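Local structure of beta-xylosidase (Uncultured organism, 4MLG) at residues A[26-31]-A[86-91]; A[224-229]-A[235-240]; A[274-279]-A[285-290]; A[307-310]-A[316-319]. The protein is a beta-xylosidase of glycoside hydrolase family 43, a five-bladed beta-propeller enzyme that probably releases xylose from the non-reducing ends of xylo-oligosaccharides. One frame throughout, in Å; residues are numbered along the deposited sequence.

Contact 1. Residues A[26-31]-A[86-91]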
loop_
_atom_site.group_PDB
_atom_site.type_symbol
_atom_site.label_atom_id
_atom_site.label_comp_id
_atom_site.label_asym_id
_atom_site.label_seq_id
_atom_site.Cartn_x
_atom_site.Cartn_y
_atom_site.Cartn_z
ATOM N N TYR A 26 12.369 -18.331 23.996
ATOM C CA TYR A 26 12.704 -18.151 22.587
ATOM C C TYR A 26 12.910 -16.678 22.261
ATOM O O TYR A 26 12.210 -15.811 22.785
ATOM C CB TYR A 26 11.612 -18.739 21.690
ATOM C CG TYR A 26 11.488 -20.245 21.768
ATOM C CD1 TYR A 26 12.112 -21.062 20.836
ATOM C CD2 TYR A 26 10.743 -20.848 22.774
ATOM C CE1 TYR A 26 12.000 -22.440 20.903
ATOM C CE2 TYR A 26 10.626 -22.224 22.849
ATOM C CZ TYR A 26 11.256 -23.014 21.912
ATOM O OH TYR A 26 11.139 -24.384 21.983
ATOM N N ILE A 27 13.879 -16.399 21.396
ATOM C CA ILE A 27 14.139 -15.033 20.963
ATOM C C ILE A 27 13.942 -14.913 19.456
ATOM O O ILE A 27 14.351 -15.791 18.697
ATOM C CB ILE A 27 15.566 -14.585 21.326
ATOM C CG1 ILE A 27 15.910 -15.005 22.756
ATOM C CG2 ILE A 27 15.708 -13.080 21.160
ATOM C CD1 ILE A 27 17.309 -14.628 23.183
ATOM N N TYR A 28 13.309 -13.827 19.027
ATOM C CA TYR A 28 13.073 -13.589 17.609
ATOM C C TYR A 28 13.657 -12.247 17.183
ATOM O O TYR A 28 12.937 -11.254 17.082
ATOM C CB TYR A 28 11.575 -13.643 17.302
ATOM C CG TYR A 28 10.927 -14.951 17.695
ATOM C CD1 TYR A 28 10.934 -16.037 16.831
ATOM C CD2 TYR A 28 10.312 -15.101 18.934
ATOM C CE1 TYR A 28 10.345 -17.235 17.185
ATOM C CE2 TYR A 28 9.720 -16.297 19.296
ATOM C CZ TYR A 28 9.741 -17.361 18.416
ATOM O OH TYR A 28 9.155 -18.555 18.767
ATOM N N PRO A 29 14.975 -12.215 16.936
ATOM C CA PRO A 29 15.678 -10.978 16.594
ATOM C C PRO A 29 15.779 -10.760 15.088
ATOM O O PRO A 29 15.584 -11.696 14.313
ATOM C CB PRO A 29 17.073 -11.229 17.160
ATOM C CG PRO A 29 17.275 -12.698 16.950
ATOM C CD PRO A 29 15.911 -13.346 17.089
ATOM N N SER A 30 16.079 -9.529 14.685
ATOM C CA SER A 30 16.409 -9.238 13.297
ATOM C C SER A 30 17.831 -9.722 13.031
ATOM O O SER A 30 18.583 -9.980 13.969
ATOM C CB SER A 30 16.305 -7.738 13.024
ATOM O OG SER A 30 15.030 -7.239 13.382
ATOM N N HIS A 31 18.203 -9.845 11.759
ATOM C CA HIS A 31 19.543 -10.311 11.410
ATOM C C HIS A 31 20.339 -9.249 10.655
ATOM O O HIS A 31 20.200 -9.105 9.442
ATOM C CB HIS A 31 19.469 -11.600 10.585
ATOM C CG HIS A 31 20.805 -12.217 10.298
ATOM N ND1 HIS A 31 20.955 -13.319 9.485
ATOM C CD2 HIS A 31 22.050 -11.888 10.718
ATOM C CE1 HIS A 31 22.235 -13.641 9.413
ATOM N NE2 HIS A 31 22.921 -12.789 10.153
ATOM N N SER A 86 10.463 -7.997 14.073
ATOM C CA SER A 86 9.259 -8.827 14.090
ATOM C C SER A 86 8.858 -9.234 15.508
ATOM O O SER A 86 9.567 -8.945 16.472
ATOM C CB SER A 86 9.476 -10.080 13.243
ATOM O OG SER A 86 10.568 -10.840 13.734
ATOM N N ASP A 87 7.716 -9.908 15.625
ATOM C CA ASP A 87 7.246 -10.423 16.910
ATOM C C ASP A 87 6.373 -11.662 16.700
ATOM O O ASP A 87 5.791 -11.846 15.629
ATOM C CB ASP A 87 6.482 -9.342 17.685
ATOM C CG ASP A 87 6.210 -9.735 19.128
ATOM O OD1 ASP A 87 6.822 -10.713 19.606
ATOM O OD2 ASP A 87 5.392 -9.059 19.790
ATOM N N VAL A 88 6.289 -12.509 17.723
ATOM C CA VAL A 88 5.587 -13.786 17.613
ATOM C C VAL A 88 4.536 -13.947 18.712
ATOM O O VAL A 88 4.751 -13.530 19.849
ATOM C CB VAL A 88 6.585 -14.967 17.669
ATOM C CG1 VAL A 88 5.860 -16.304 17.586
ATOM C CG2 VAL A 88 7.609 -14.850 16.551
ATOM N N ALA A 89 3.398 -14.544 18.366
ATOM C CA ALA A 89 2.348 -14.826 19.340
ATOM C C ALA A 89 1.820 -16.248 19.189
ATOM O O ALA A 89 1.754 -16.780 18.081
ATOM C CB ALA A 89 1.217 -13.830 19.198
ATOM N N PHE A 90 1.438 -16.856 20.306
ATOM C CA PHE A 90 0.898 -18.211 20.294
ATOM C C PHE A 90 -0.612 -18.208 20.506
ATOM O O PHE A 90 -1.103 -17.739 21.534
ATOM C CB PHE A 90 1.578 -19.069 21.364
ATOM C CG PHE A 90 1.037 -20.466 21.453
ATOM C CD1 PHE A 90 1.296 -21.388 20.453
ATOM C CD2 PHE A 90 0.269 -20.858 22.537
ATOM C CE1 PHE A 90 0.799 -22.678 20.530
ATOM C CE2 PHE A 90 -0.232 -22.146 22.621
ATOM C CZ PHE A 90 0.035 -23.057 21.616
ATOM N N ARG A 91 -1.343 -18.731 19.526
ATOM C CA ARG A 91 -2.795 -18.823 19.616
ATOM C C ARG A 91 -3.317 -19.952 18.734
ATOM O O ARG A 91 -2.764 -20.219 17.664
ATOM C CB ARG A 91 -3.443 -17.495 19.217
ATOM C CG ARG A 91 -4.941 -17.422 19.481
ATOM C CD ARG A 91 -5.500 -16.053 19.124
ATOM N NE ARG A 91 -6.880 -15.881 19.571
ATOM C CZ ARG A 91 -7.558 -14.741 19.480
ATOM N NH1 ARG A 91 -6.984 -13.665 18.959
ATOM N NH2 ARG A 91 -8.811 -14.674 19.909
#

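Contact 2. Residues A[224-229]-A[235-240]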
loop_
_atom_site.group_PDB
_atom_site.type_symbol
_atom_site.label_atom_id
_atom_site.label_comp_id
_atom_site.label_asym_id
_atom_site.label_seq_id
_atom_site.Cartn_x
_atom_site.Cartn_y
_atom_site.Cartn_z
ATOM N N ALA A 224 9.990 0.845 18.363
ATOM C CA ALA A 224 10.198 -0.283 19.275
ATOM C C ALA A 224 9.118 -0.435 20.346
ATOM O O ALA A 224 9.422 -0.472 21.537
ATOM C CB ALA A 224 11.582 -0.208 19.920
ATOM N N SER A 225 7.863 -0.535 19.920
ATOM C CA SER A 225 6.755 -0.736 20.850
ATOM C C SER A 225 6.858 -2.080 21.562
ATOM O O SER A 225 7.184 -3.093 20.947
ATOM C CB SER A 225 5.412 -0.646 20.119
ATOM O OG SER A 225 5.118 0.685 19.735
ATOM N N TRP A 226 6.582 -2.081 22.863
ATOM C CA TRP A 226 6.516 -3.322 23.630
ATOM C C TRP A 226 5.559 -3.181 24.809
ATOM O O TRP A 226 5.453 -2.113 25.408
ATOM C CB TRP A 226 7.903 -3.746 24.117
ATOM C CG TRP A 226 7.909 -5.099 24.763
ATOM C CD1 TRP A 226 7.814 -5.373 26.096
ATOM C CD2 TRP A 226 8.003 -6.366 24.099
ATOM N NE1 TRP A 226 7.847 -6.732 26.303
ATOM C CE2 TRP A 226 7.963 -7.364 25.093
ATOM C CE3 TRP A 226 8.119 -6.753 22.759
ATOM C CZ2 TRP A 226 8.035 -8.722 24.791
ATOM C CZ3 TRP A 226 8.191 -8.102 22.461
ATOM C CH2 TRP A 226 8.149 -9.070 23.473
ATOM N N MET A 227 4.865 -4.268 25.137
ATOM C CA MET A 227 3.865 -4.254 26.197
ATOM C C MET A 227 3.986 -5.492 27.076
ATOM O O MET A 227 4.035 -6.614 26.571
ATOM C CB MET A 227 2.461 -4.198 25.594
ATOM C CG MET A 227 1.339 -4.187 26.619
ATOM S SD MET A 227 1.135 -2.584 27.418
ATOM C CE MET A 227 0.654 -1.576 26.018
ATOM N N HIS A 228 4.039 -5.288 28.389
ATOM C CA HIS A 228 4.012 -6.406 29.326
ATOM C C HIS A 228 3.184 -6.085 30.569
ATOM O O HIS A 228 2.703 -4.964 30.735
ATOM C CB HIS A 228 5.428 -6.865 29.698
ATOM C CG HIS A 228 6.122 -5.979 30.685
ATOM N ND1 HIS A 228 6.991 -4.978 30.306
ATOM C CD2 HIS A 228 6.094 -5.958 32.039
ATOM C CE1 HIS A 228 7.460 -4.374 31.383
ATOM N NE2 HIS A 228 6.930 -4.948 32.447
ATOM N N TYR A 229 3.024 -7.078 31.438
ATOM C CA TYR A 229 2.111 -6.964 32.569
ATOM C C TYR A 229 2.776 -7.427 33.861
ATOM O O TYR A 229 3.238 -8.564 33.956
ATOM C CB TYR A 229 0.858 -7.795 32.290
ATOM C CG TYR A 229 -0.313 -7.514 33.202
ATOM C CD1 TYR A 229 -1.094 -6.377 33.031
ATOM C CD2 TYR A 229 -0.656 -8.397 34.216
ATOM C CE1 TYR A 229 -2.173 -6.123 33.856
ATOM C CE2 TYR A 229 -1.732 -8.150 35.045
ATOM C CZ TYR A 229 -2.487 -7.013 34.861
ATOM O OH TYR A 229 -3.561 -6.765 35.684
ATOM N N TYR A 235 2.630 -2.092 31.262
ATOM C CA TYR A 235 3.873 -1.375 31.013
ATOM C C TYR A 235 4.154 -1.272 29.519
ATOM O O TYR A 235 4.547 -2.250 28.886
ATOM C CB TYR A 235 5.047 -2.066 31.711
ATOM C CG TYR A 235 5.031 -1.967 33.221
ATOM C CD1 TYR A 235 5.697 -0.939 33.876
ATOM C CD2 TYR A 235 4.361 -2.908 33.993
ATOM C CE1 TYR A 235 5.690 -0.846 35.256
ATOM C CE2 TYR A 235 4.347 -2.823 35.373
ATOM C CZ TYR A 235 5.013 -1.791 35.998
ATOM O OH TYR A 235 5.001 -1.705 37.372
ATOM N N PHE A 236 3.949 -0.085 28.959
ATOM C CA PHE A 236 4.269 0.151 27.559
ATOM C C PHE A 236 5.635 0.811 27.433
ATOM O O PHE A 236 5.795 1.995 27.735
ATOM C CB PHE A 236 3.200 1.018 26.893
ATOM C CG PHE A 236 3.481 1.319 25.448
ATOM C CD1 PHE A 236 3.221 0.374 24.467
ATOM C CD2 PHE A 236 4.008 2.544 25.069
ATOM C CE1 PHE A 236 3.480 0.644 23.133
ATOM C CE2 PHE A 236 4.271 2.823 23.738
ATOM C CZ PHE A 236 4.005 1.871 22.768
ATOM N N SER A 237 6.619 0.037 26.992
ATOM C CA SER A 237 7.967 0.553 26.800
ATOM C C SER A 237 8.252 0.768 25.317
ATOM O O SER A 237 7.586 0.187 24.457
ATOM C CB SER A 237 8.997 -0.388 27.422
ATOM O OG SER A 237 8.875 -1.699 26.899
ATOM N N TYR A 238 9.245 1.604 25.024
ATOM C CA TYR A 238 9.522 2.010 23.651
ATOM C C TYR A 238 10.878 2.693 23.517
ATOM O O TYR A 238 11.529 3.001 24.515
ATOM C CB TYR A 238 8.422 2.949 23.147
ATOM C CG TYR A 238 8.228 4.184 24.003
ATOM C CD1 TYR A 238 8.828 5.389 23.664
ATOM C CD2 TYR A 238 7.444 4.142 25.149
ATOM C CE1 TYR A 238 8.653 6.517 24.442
ATOM C CE2 TYR A 238 7.265 5.264 25.934
ATOM C CZ TYR A 238 7.871 6.449 25.575
ATOM O OH TYR A 238 7.694 7.568 26.353
ATOM N N SER A 239 11.292 2.930 22.275
ATOM C CA SER A 239 12.539 3.634 21.988
ATOM C C SER A 239 12.264 5.086 21.608
ATOM O O SER A 239 11.243 5.391 20.992
ATOM C CB SER A 239 13.300 2.939 20.858
ATOM O OG SER A 239 14.382 3.731 20.401
ATOM N N THR A 240 13.180 5.978 21.975
ATOM C CA THR A 240 13.008 7.400 21.701
ATOM C C THR A 240 13.894 7.875 20.553
ATOM O O THR A 240 13.984 9.073 20.287
ATOM C CB THR A 240 13.298 8.255 22.946
ATOM O OG1 THR A 240 14.673 8.104 23.321
ATOM C CG2 THR A 240 12.406 7.836 24.104
#

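Contact 3. Residues A[274-279]-A[285-290]. With CA (calcium ion), chain M; SO4 (sulfate ion), chain N.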
loop_
_atom_site.group_PDB
_atom_site.type_symbol
_atom_site.label_atom_id
_atom_site.label_comp_id
_atom_site.label_asym_id
_atom_site.label_seq_id
_atom_site.Cartn_x
_atom_site.Cartn_y
_atom_site.Cartn_z
ATOM N N HIS A 274 16.856 -1.134 20.942
ATOM C CA HIS A 274 15.635 -1.918 20.789
ATOM C C HIS A 274 15.598 -2.984 21.870
ATOM O O HIS A 274 16.646 -3.441 22.323
ATOM C CB HIS A 274 15.598 -2.571 19.410
ATOM C CG HIS A 274 14.217 -2.829 18.898
ATOM N ND1 HIS A 274 13.670 -2.122 17.849
ATOM C CD2 HIS A 274 13.270 -3.713 19.290
ATOM C CE1 HIS A 274 12.447 -2.562 17.615
ATOM N NE2 HIS A 274 12.179 -3.526 18.478
ATOM N N HIS A 275 14.401 -3.394 22.279
ATOM C CA HIS A 275 14.282 -4.249 23.454
ATOM C C HIS A 275 13.056 -5.155 23.471
ATOM O O HIS A 275 12.228 -5.135 22.560
ATOM C CB HIS A 275 14.220 -3.378 24.700
ATOM C CG HIS A 275 12.901 -2.695 24.870
ATOM N ND1 HIS A 275 12.448 -1.732 23.994
ATOM C CD2 HIS A 275 11.924 -2.856 25.791
ATOM C CE1 HIS A 275 11.255 -1.318 24.378
ATOM N NE2 HIS A 275 10.913 -1.985 25.466
ATOM N N SER A 276 12.960 -5.935 24.543
ATOM C CA SER A 276 11.788 -6.748 24.851
ATOM C C SER A 276 11.893 -7.221 26.298
ATOM O O SER A 276 12.937 -7.721 26.719
ATOM C CB SER A 276 11.687 -7.950 23.911
ATOM O OG SER A 276 12.775 -8.838 24.096
ATOM N N ILE A 277 10.813 -7.056 27.056
ATOM C CA ILE A 277 10.806 -7.415 28.471
ATOM C C ILE A 277 9.978 -8.674 28.726
ATOM O O ILE A 277 8.839 -8.780 28.270
ATOM C CB ILE A 277 10.264 -6.261 29.333
ATOM C CG1 ILE A 277 11.022 -4.968 29.023
ATOM C CG2 ILE A 277 10.361 -6.606 30.810
ATOM C CD1 ILE A 277 10.553 -3.776 29.819
ATOM N N VAL A 278 10.555 -9.621 29.459
ATOM C CA VAL A 278 9.896 -10.897 29.716
ATOM C C VAL A 278 10.382 -11.501 31.034
ATOM O O VAL A 278 11.531 -11.306 31.429
ATOM C CB VAL A 278 10.135 -11.889 28.549
ATOM C CG1 VAL A 278 11.610 -12.251 28.446
ATOM C CG2 VAL A 278 9.279 -13.136 28.705
ATOM N N GLU A 279 9.496 -12.216 31.720
ATOM C CA GLU A 279 9.854 -12.898 32.959
ATOM C C GLU A 279 10.225 -14.349 32.676
ATOM O O GLU A 279 9.492 -15.061 31.989
ATOM C CB GLU A 279 8.692 -12.843 33.955
ATOM C CG GLU A 279 8.981 -13.515 35.291
ATOM C CD GLU A 279 7.780 -13.513 36.220
ATOM O OE1 GLU A 279 6.641 -13.405 35.719
ATOM O OE2 GLU A 279 7.974 -13.617 37.450
ATOM N N TYR A 285 14.005 -9.910 32.647
ATOM C CA TYR A 285 15.179 -9.613 31.834
ATOM C C TYR A 285 14.876 -8.567 30.765
ATOM O O TYR A 285 13.776 -8.528 30.214
ATOM C CB TYR A 285 15.715 -10.889 31.180
ATOM C CG TYR A 285 16.162 -11.938 32.172
ATOM C CD1 TYR A 285 17.464 -11.952 32.657
ATOM C CD2 TYR A 285 15.284 -12.914 32.627
ATOM C CE1 TYR A 285 17.878 -12.907 33.567
ATOM C CE2 TYR A 285 15.688 -13.872 33.536
ATOM C CZ TYR A 285 16.987 -13.865 34.003
ATOM O OH TYR A 285 17.397 -14.817 34.908
ATOM N N LEU A 286 15.859 -7.718 30.480
ATOM C CA LEU A 286 15.730 -6.732 29.415
ATOM C C LEU A 286 16.641 -7.097 28.250
ATOM O O LEU A 286 17.805 -6.698 28.214
ATOM C CB LEU A 286 16.074 -5.331 29.926
ATOM C CG LEU A 286 15.994 -4.194 28.901
ATOM C CD1 LEU A 286 14.553 -3.948 28.481
ATOM C CD2 LEU A 286 16.631 -2.920 29.439
ATOM N N PHE A 287 16.113 -7.869 27.304
ATOM C CA PHE A 287 16.862 -8.207 26.102
ATOM C C PHE A 287 16.987 -6.967 25.228
ATOM O O PHE A 287 16.001 -6.275 24.991
ATOM C CB PHE A 287 16.167 -9.326 25.325
ATOM C CG PHE A 287 16.151 -10.647 26.043
ATOM C CD1 PHE A 287 17.119 -11.602 25.782
ATOM C CD2 PHE A 287 15.167 -10.934 26.974
ATOM C CE1 PHE A 287 17.107 -12.817 26.438
ATOM C CE2 PHE A 287 15.151 -12.148 27.632
ATOM C CZ PHE A 287 16.123 -13.089 27.364
ATOM N N HIS A 288 18.198 -6.685 24.761
ATOM C CA HIS A 288 18.444 -5.522 23.912
ATOM C C HIS A 288 19.703 -5.725 23.076
ATOM O O HIS A 288 20.152 -6.856 22.899
ATOM C CB HIS A 288 18.548 -4.246 24.754
ATOM C CG HIS A 288 19.600 -4.304 25.819
ATOM N ND1 HIS A 288 19.487 -5.103 26.936
ATOM C CD2 HIS A 288 20.779 -3.650 25.943
ATOM C CE1 HIS A 288 20.554 -4.945 27.698
ATOM N NE2 HIS A 288 21.353 -4.068 27.118
ATOM N N HIS A 289 20.270 -4.637 22.560
ATOM C CA HIS A 289 21.494 -4.733 21.767
ATOM C C HIS A 289 22.358 -3.475 21.815
ATOM O O HIS A 289 21.879 -2.389 22.139
ATOM C CB HIS A 289 21.173 -5.087 20.308
ATOM C CG HIS A 289 20.377 -4.044 19.583
ATOM N ND1 HIS A 289 19.202 -4.334 18.922
ATOM C CD2 HIS A 289 20.590 -2.718 19.403
ATOM C CE1 HIS A 289 18.725 -3.232 18.372
ATOM N NE2 HIS A 289 19.546 -2.237 18.651
ATOM N N ASP A 290 23.636 -3.638 21.488
ATOM C CA ASP A 290 24.527 -2.509 21.242
ATOM C C ASP A 290 25.569 -2.878 20.187
ATOM O O ASP A 290 25.645 -4.028 19.758
ATOM C CB ASP A 290 25.186 -2.005 22.533
ATOM C CG ASP A 290 25.911 -3.099 23.297
ATOM O OD1 ASP A 290 26.295 -4.121 22.692
ATOM O OD2 ASP A 290 26.107 -2.924 24.518
HETATM CA CA CA M . 10.085 -5.233 19.177
HETATM S S SO4 N . 14.579 -0.953 13.412
HETATM O O1 SO4 N . 15.504 -2.059 13.189
HETATM O O2 SO4 N . 14.202 -0.905 14.821
HETATM O O3 SO4 N . 15.222 0.303 13.034
HETATM O O4 SO4 N . 13.381 -1.158 12.603
HETATM O O HOH W 1 19.601 -1.665 22.572
#

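Contact 4. Residues A[307-310]-A[316-319]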
loop_
_atom_site.group_PDB
_atom_site.type_symbol
_atom_site.label_atom_id
_atom_site.label_comp_id
_atom_site.label_asym_id
_atom_site.label_seq_id
_atom_site.Cartn_x
_atom_site.Cartn_y
_atom_site.Cartn_z
ATOM N N GLU A 307 19.509 -8.158 33.563
ATOM C CA GLU A 307 18.437 -8.406 34.519
ATOM C C GLU A 307 17.675 -7.127 34.844
ATOM O O GLU A 307 18.273 -6.090 35.131
ATOM C CB GLU A 307 18.991 -9.035 35.799
ATOM C CG GLU A 307 17.925 -9.370 36.830
ATOM C CD GLU A 307 18.472 -10.144 38.010
ATOM O OE1 GLU A 307 19.702 -10.356 38.065
ATOM O OE2 GLU A 307 17.674 -10.544 38.883
ATOM N N LEU A 308 16.349 -7.209 34.791
ATOM C CA LEU A 308 15.494 -6.065 35.084
ATOM C C LEU A 308 14.842 -6.225 36.454
ATOM O O LEU A 308 14.331 -7.294 36.787
ATOM C CB LEU A 308 14.426 -5.908 34.002
ATOM C CG LEU A 308 13.574 -4.639 34.056
ATOM C CD1 LEU A 308 13.604 -3.931 32.713
ATOM C CD2 LEU A 308 12.145 -4.960 34.459
ATOM N N LYS A 309 14.864 -5.159 37.248
ATOM C CA LYS A 309 14.321 -5.210 38.600
ATOM C C LYS A 309 13.324 -4.084 38.854
ATOM O O LYS A 309 13.477 -2.977 38.337
ATOM C CB LYS A 309 15.448 -5.163 39.633
ATOM C CG LYS A 309 16.372 -6.369 39.591
ATOM C CD LYS A 309 17.483 -6.252 40.619
ATOM C CE LYS A 309 18.389 -7.472 40.593
ATOM N NZ LYS A 309 19.512 -7.348 41.563
ATOM N N TYR A 310 12.304 -4.375 39.654
ATOM C CA TYR A 310 11.266 -3.397 39.955
ATOM C C TYR A 310 11.399 -2.847 41.368
ATOM O O TYR A 310 11.903 -3.522 42.267
ATOM C CB TYR A 310 9.875 -4.015 39.792
ATOM C CG TYR A 310 9.560 -4.517 38.401
ATOM C CD1 TYR A 310 9.066 -3.661 37.426
ATOM C CD2 TYR A 310 9.743 -5.853 38.068
ATOM C CE1 TYR A 310 8.772 -4.119 36.156
ATOM C CE2 TYR A 310 9.451 -6.320 36.802
ATOM C CZ TYR A 310 8.966 -5.450 35.850
ATOM O OH TYR A 310 8.677 -5.916 34.587
ATOM N N ILE A 316 10.417 0.928 37.517
ATOM C CA ILE A 316 11.502 0.067 37.056
ATOM C C ILE A 316 12.857 0.707 37.343
ATOM O O ILE A 316 13.079 1.875 37.022
ATOM C CB ILE A 316 11.393 -0.207 35.541
ATOM C CG1 ILE A 316 9.987 -0.687 35.179
ATOM C CG2 ILE A 316 12.436 -1.224 35.101
ATOM C CD1 ILE A 316 9.780 -0.903 33.693
ATOM N N GLN A 317 13.761 -0.059 37.948
ATOM C CA GLN A 317 15.113 0.425 38.209
ATOM C C GLN A 317 15.860 0.629 36.894
ATOM O O GLN A 317 16.025 -0.314 36.119
ATOM C CB GLN A 317 15.880 -0.546 39.112
ATOM C CG GLN A 317 15.328 -0.653 40.526
ATOM C CD GLN A 317 16.121 -1.613 41.395
ATOM O OE1 GLN A 317 16.995 -2.333 40.910
ATOM N NE2 GLN A 317 15.820 -1.624 42.688
ATOM N N PRO A 318 16.310 1.867 36.639
ATOM C CA PRO A 318 16.990 2.218 35.387
ATOM C C PRO A 318 18.251 1.388 35.159
ATOM O O PRO A 318 19.002 1.141 36.100
ATOM C CB PRO A 318 17.345 3.697 35.582
ATOM C CG PRO A 318 17.311 3.915 37.054
ATOM C CD PRO A 318 16.239 3.009 37.565
ATOM N N ILE A 319 18.465 0.956 33.920
ATOM C CA ILE A 319 19.642 0.167 33.571
ATOM C C ILE A 319 20.614 0.994 32.733
ATOM O O ILE A 319 20.211 1.690 31.801
ATOM C CB ILE A 319 19.256 -1.120 32.813
ATOM C CG1 ILE A 319 18.348 -1.997 33.679
ATOM C CG2 ILE A 319 20.496 -1.894 32.402
ATOM C CD1 ILE A 319 17.950 -3.297 33.021
#

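Contact 1. Residues A[26-31]-A[86-91]
Tyr-28 lays its phenol ring flat against Val-88, and most of the contact can be read along that one side chain. With CG anti to the carbonyl carbon (chi1 -57°), the bond from CB brings the ring face against the valine. The first ring atom, CG, lies 3.5 Å from Val-88 CG2. The same methyl serves all six ring carbons, because it stands over the centre of the face: Val-88 CG2 is 3.4 Å from the Tyr-28 ring centroid and 7° off the ring normal, a CH-pi contact over the face. Along one flank the ring also meets the branch point, Tyr-28 CE2 lying 3.8 Å from Val-88 CB. The two sheets meeting here are consecutive blades of the propeller: strand 24-32 belongs to one, and strand 81-91 is an end strand of the next. No hydrogen bond joins the two segments, so they meet chiefly through side chains. Farther out, Tyr-28 CZ approaches Val-88 CB at 4.0 Å, and the hydroxyl OH passes the other methyl, Val-88 CG1, at 4.2 Å before bonding to the carbonyl of Pro-118. Val-88 is steadied from its own strand: its N donates to Asp-87 OD1 at 2.7 Å, reaching that oxygen from above the carboxylate plane. The same carboxylate is gripped by His-19 NE2 at OD1 and by the backbone N of Ile-139 at OD2.

Contact 2. Residues A[224-229]-A[235-240]
The imidazole of His-228 carries Tyr-235 CB over one face, 3.6 Å from the ring centroid and displaced toward the rim. The tyrosine ring continues outward, its plane only 6° from that of the imidazole, but the two are slid so far that their centroids stand 5.0 Å apart and the rings barely overlap. The indole of Trp-226 has Ser-237 OG near its plane, at the edge. Phe-236 is met at its edge, where Ser-225 OG comes within 3.4 Å of Phe-236 CZ. Met-227 curls back to the same phenyl: bends at chi2 (76°) and chi3 (64°) bring its CE to 3.6 Å from Phe-236 CD1. These side chains alternate across an antiparallel beta hairpin that ends a propeller blade, strand 223-230 outermost and strand 233-239 next to it, with Trp-226 (near the calcium), His-228, Tyr-235 and Ser-237 on one face and Met-227 and Phe-236 on the other. Two hydrogen-bonded pairs hold the ladder. Trp-226 and Ser-237 exchange bonds, each N lying 2.9 Å from the other's O, while His-228 N reaches Tyr-235 O at 3.1 Å and Tyr-235 N reaches His-228 O at 2.9 Å. Buried polar ends find partners beyond the hairpin: Trp-226 NE1 with Ile-277 O, Ser-237 OG with His-275 NE2 and Tyr-235 OH with Gly-314 O. Backbone bonds thus set the register, and polar side chains tie the hairpin to its neighbours.

Contact 3. Residues A[274-279]-A[285-290]
Leu-286 presses its CD1 methyl between Ile-277 and His-275, and this forms the close-packed middle of an antiparallel beta hairpin, strands 276-280 and 283-290, in one blade of the propeller. Leu-286 CD1 lies 3.7 Å from Ile-277 CG1. On the opposite face Val-278 CG1 meets Phe-287 CE2 at 3.6 Å, its place fixed by a chi1 of 65° that sets this methyl between the backbone N and the carbonyl carbon. Ser-276 and Phe-287 exchange two backbone hydrogen bonds. Toward partly exposed Val-278 the bonding is less even: of its two bonds with Tyr-285, the one from Val-278 N to Tyr-285 O is weak (3.5 Å), the return bond sound. At the other end the paired ladder stops at Ser-276 and Phe-287; beyond it a water accepts from His-274 N, and the His-289 ring lies against His-274, its CE1 3.4 Å from His-274 CB, while ND1 bonds to the N of Asp-15. Were His-289 replaced by alanine, Asp-15 N would probably lose its ring acceptor and the CB of His-274 its cover. The His-274 ring lies between two ions. Its ND1 makes a weak bond to a sulfate oxygen, probably from the crystallisation liquor, and NE2, with calcium in the ring plane, binds the metal at 2.8 Å alongside Asp-85 OD2.

Contact 4. Residues A[307-310]-A[316-319]
Lys-309 O accepts the one hydrogen bond between the two segments, from Gln-317 N at 3.0 Å with an N-H...O angle of 161°. The glutamine's CB and CG pass close to the same oxygen, and the extended chain then crosses the lysine obliquely, its OE1 resting 3.5 Å from Lys-309 CB, while its NE2 is bonded to Asn-311 OD1. Next to this bond Ile-316 divides its branches between two partners. Its CG2 packs on Leu-308 CG at 3.7 Å. Its CG1, anti to the carbonyl carbon (chi1 -51°), runs beside the Tyr-310 ring in the same direction, 3.8 Å from CE1. A single backbone bridge, Tyr-310 with Ile-316, marks where the chain doubles back after strand 302-308, a strand of the four-stranded antiparallel blade that includes strand 283-290. The returning tail crosses to the neighbouring blade, where Ile-319 makes backbone bonds with Ile-264 and Thr-266. A glycine in place of Ile-316 would probably open a gap between Leu-308 and Tyr-310 and strip both of apolar cover. The Tyr-310 ring also stacks on Tyr-230 and meets Trp-284 edge-to-face. Near the far end of the contact, Ile-319 CD1 approaches Glu-307 O at 3.5 Å, a methyl against a carbonyl oxygen.

The four contacts follow one another along the chain without interleaving, yet the propeller brings the first three together around its calcium. Contacts 2 and 3 are closest, their centres about 10 Å apart, and hydrogen bonds join their hairpins across a blade boundary. Contact 1 lies about 12 Å from contact 3 between centres, with Ile-27 touching Phe-287. Contact 4 is more peripheral, about 23 Å from contact 1 between centres; its segment 307-310 extends from strand 302-308, the sheet neighbour of strand 283-290 in contact 3. Strand 5-6 pairs with strand 302-308, so an N-terminal strand joins the blade built from late strands, consistent with the velcro-like closure known in many propellers.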